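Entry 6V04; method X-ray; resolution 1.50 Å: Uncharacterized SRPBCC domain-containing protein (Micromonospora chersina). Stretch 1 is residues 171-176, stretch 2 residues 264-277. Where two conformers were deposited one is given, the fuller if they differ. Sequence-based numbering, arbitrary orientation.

Stretch 1, residues 171-176: VDWLPI
Stretch 2 264-277: ATWTAALSLAEECA

This is an apolar contact in which a short, irregular segment lays one tryptophan against the side of a long helix, burying 423 Å² in all without a hydrogen bond between the stretches.

The second stretch is helical, continuing a helix that begins earlier in the chain, with i to i+4 bonds such as Ala 269 N to Thr 265 O and Ala 273 N to Ala 269 O, both 2.9 Å. The other segment finishes a weakly bonded helix near Trp 173 (phi/psi −134/−18), then is extended at Leu 174 (−94/147) and turns at Pro 175 (−83/65), where a weak hydrogen bond runs from Ile 176 N to Leu 174 O (2.9 Å). It runs against the helix direction: Asp 172 lies by Cys 276 (CA to CA 7.2 Å), Trp 173 by Ala 273 (CA to CA 5.2 Å), and further along, the Pro 175 side chain reaches the Thr 265 side chain.

Trp 173 is the centerpiece, giving up 117 Å². With chi1 p (69°) and chi2 −78°, its indole lies along small residues: CE3 sits 3.9 Å from Ala 269 CB and 3.9 Å from Ala 273 CB. These methyls let the backbones approach closely. Ala 269 O meets the ring edge, 3.4 Å from Trp 173 CE3, while the indole NE1 is hydrogen-bonded elsewhere in the structure.

Further toward the start of the helix, Trp 266 (chi1 m, chi2 111°) points its CA-to-CB bond away, yet its long ring reaches back. Its CZ3 lies 4.2 Å from Trp 173 CZ3 and 3.5 Å from Leu 174 CD2; Leu 174 (m, t) likewise starts away and returns through its branched end. Pro 175 CG adds a 3.8 Å contact with Thr 265 CG2, apolar surface from a residue whose OG1 bonds elsewhere.

At the other end, Leu 272 (t, p) brings CD2 to 3.6 Å from Trp 173 CA and 3.4 Å from Asp 172 O. Cys 276 (m) sets its polarizable SG 3.6 Å from Asp 172 O and 3.9 Å from Asp 172 CB (chi1 m).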

# COMPACT_ATOMS: atom_id res chain seq x y z
N VAL A 171 -3.00 0.40 23.25
CA VAL A 171 -4.09 1.38 23.23
C VAL A 171 -3.56 2.77 22.88
O VAL A 171 -4.35 3.65 22.50
CB VAL A 171 -4.83 1.40 24.58
CG1 VAL A 171 -5.94 2.45 24.55
CG2 VAL A 171 -5.42 0.02 24.89
N ASP A 172 -2.25 2.98 22.96
CA ASP A 172 -1.65 4.25 22.57
C ASP A 172 -1.86 4.55 21.09
O ASP A 172 -1.89 5.73 20.70
CB ASP A 172 -0.15 4.26 22.86
CG ASP A 172 0.19 4.23 24.36
OD1 ASP A 172 -0.68 4.51 25.21
OD2 ASP A 172 1.37 3.95 24.69
N TRP A 173 -1.95 3.53 20.24
CA TRP A 173 -1.97 3.77 18.80
C TRP A 173 -3.05 2.99 18.04
O TRP A 173 -3.37 3.39 16.90
CB TRP A 173 -0.59 3.46 18.19
CG TRP A 173 -0.21 2.01 18.18
CD1 TRP A 173 0.26 1.27 19.24
CD2 TRP A 173 -0.26 1.13 17.07
NE1 TRP A 173 0.49 -0.02 18.84
CE2 TRP A 173 0.17 -0.14 17.51
CE3 TRP A 173 -0.65 1.28 15.72
CZ2 TRP A 173 0.24 -1.24 16.67
CZ3 TRP A 173 -0.57 0.19 14.89
CH2 TRP A 173 -0.13 -1.06 15.37
N LEU A 174 -3.63 1.92 18.61
CA LEU A 174 -4.67 1.19 17.91
C LEU A 174 -6.05 1.71 18.31
O LEU A 174 -6.25 2.10 19.46
CB LEU A 174 -4.60 -0.30 18.23
CG LEU A 174 -3.45 -1.04 17.54
CD1 LEU A 174 -3.21 -2.40 18.19
CD2 LEU A 174 -3.75 -1.21 16.07
N PRO A 175 -7.01 1.69 17.39
CA PRO A 175 -8.38 2.16 17.69
C PRO A 175 -9.21 1.08 18.36
O PRO A 175 -10.21 0.59 17.82
CB PRO A 175 -8.90 2.53 16.30
CG PRO A 175 -8.28 1.50 15.43
CD PRO A 175 -6.88 1.29 15.98
N ILE A 176 -8.82 0.70 19.58
CA ILE A 176 -9.42 -0.43 20.27
C ILE A 176 -9.86 -0.00 21.67
O ILE A 176 -9.39 0.99 22.22
CB ILE A 176 -8.45 -1.63 20.34
CG1 ILE A 176 -7.17 -1.24 21.08
CG2 ILE A 176 -8.14 -2.12 18.95
CD1 ILE A 176 -6.21 -2.41 21.31
N ALA A 264 -8.07 3.57 5.63
CA ALA A 264 -7.85 4.90 6.19
C ALA A 264 -7.60 4.80 7.69
O ALA A 264 -6.80 5.57 8.24
CB ALA A 264 -9.05 5.78 5.90
N THR A 265 -8.28 3.87 8.35
CA THR A 265 -8.08 3.69 9.79
C THR A 265 -6.67 3.21 10.07
O THR A 265 -6.00 3.71 10.99
CB THR A 265 -9.11 2.70 10.33
OG1 THR A 265 -10.41 3.29 10.21
CG2 THR A 265 -8.89 2.39 11.79
N TRP A 266 -6.19 2.23 9.30
CA TRP A 266 -4.83 1.73 9.52
C TRP A 266 -3.80 2.79 9.18
O TRP A 266 -2.77 2.89 9.86
CB TRP A 266 -4.60 0.46 8.71
CG TRP A 266 -5.18 -0.74 9.38
CD1 TRP A 266 -6.25 -1.48 8.97
CD2 TRP A 266 -4.74 -1.32 10.62
NE1 TRP A 266 -6.49 -2.49 9.87
CE2 TRP A 266 -5.58 -2.41 10.89
CE3 TRP A 266 -3.71 -1.03 11.52
CZ2 TRP A 266 -5.43 -3.21 12.02
CZ3 TRP A 266 -3.55 -1.82 12.64
CH2 TRP A 266 -4.40 -2.91 12.88
N THR A 267 -4.05 3.61 8.15
CA THR A 267 -3.15 4.72 7.85
C THR A 267 -3.02 5.65 9.05
O THR A 267 -1.91 6.03 9.43
CB THR A 267 -3.65 5.47 6.62
OG1 THR A 267 -3.69 4.59 5.49
CG2 THR A 267 -2.76 6.65 6.30
N ALA A 268 -4.14 5.97 9.69
CA ALA A 268 -4.11 6.83 10.87
C ALA A 268 -3.39 6.15 12.03
O ALA A 268 -2.68 6.81 12.80
CB ALA A 268 -5.54 7.18 11.26
N ALA A 269 -3.58 4.85 12.19
CA ALA A 269 -2.94 4.13 13.29
C ALA A 269 -1.43 4.11 13.12
O ALA A 269 -0.69 4.32 14.09
CB ALA A 269 -3.49 2.71 13.38
N LEU A 270 -0.95 3.83 11.91
CA LEU A 270 0.49 3.83 11.66
C LEU A 270 1.07 5.21 11.95
O LEU A 270 2.16 5.33 12.52
CB LEU A 270 0.78 3.40 10.23
CG LEU A 270 0.45 1.94 9.91
CD1 LEU A 270 0.55 1.68 8.43
CD2 LEU A 270 1.33 0.95 10.69
N SER A 271 0.37 6.27 11.54
CA SER A 271 0.84 7.62 11.83
C SER A 271 0.92 7.86 13.33
O SER A 271 1.88 8.45 13.83
CB SER A 271 -0.07 8.66 11.18
OG SER A 271 -0.00 8.57 9.77
N LEU A 272 -0.10 7.41 14.06
CA LEU A 272 -0.12 7.62 15.50
C LEU A 272 1.01 6.85 16.17
O LEU A 272 1.65 7.36 17.10
CB LEU A 272 -1.48 7.22 16.05
CG LEU A 272 -1.74 7.42 17.53
CD1 LEU A 272 -1.43 8.86 17.95
CD2 LEU A 272 -3.18 7.06 17.82
N ALA A 273 1.27 5.63 15.72
CA ALA A 273 2.41 4.88 16.26
C ALA A 273 3.70 5.66 16.06
O ALA A 273 4.56 5.68 16.96
CB ALA A 273 2.51 3.50 15.61
N GLU A 274 3.87 6.28 14.89
CA GLU A 274 5.08 7.07 14.65
C GLU A 274 5.18 8.23 15.64
O GLU A 274 6.27 8.53 16.15
CB GLU A 274 5.08 7.59 13.21
CG GLU A 274 6.26 8.50 12.84
CD GLU A 274 6.32 8.80 11.36
OE1 GLU A 274 5.24 8.90 10.73
OE2 GLU A 274 7.43 8.94 10.82
N GLU A 275 4.05 8.88 15.93
CA GLU A 275 4.05 9.97 16.90
C GLU A 275 4.38 9.46 18.29
O GLU A 275 5.16 10.09 19.02
CB GLU A 275 2.69 10.66 16.89
CG GLU A 275 2.49 11.62 15.72
CD GLU A 275 1.05 12.04 15.53
OE1 GLU A 275 0.70 12.51 14.42
OE2 GLU A 275 0.25 11.91 16.49
N CYS A 276 3.80 8.32 18.69
CA CYS A 276 4.11 7.75 19.99
C CYS A 276 5.59 7.42 20.12
O CYS A 276 6.19 7.64 21.18
CB CYS A 276 3.30 6.49 20.23
SG CYS A 276 1.54 6.79 20.43
N ALA A 277 6.18 6.89 19.06
CA ALA A 277 7.58 6.47 19.12
C ALA A 277 8.54 7.65 19.15
O ALA A 277 9.70 7.48 19.51
CB ALA A 277 7.89 5.55 17.94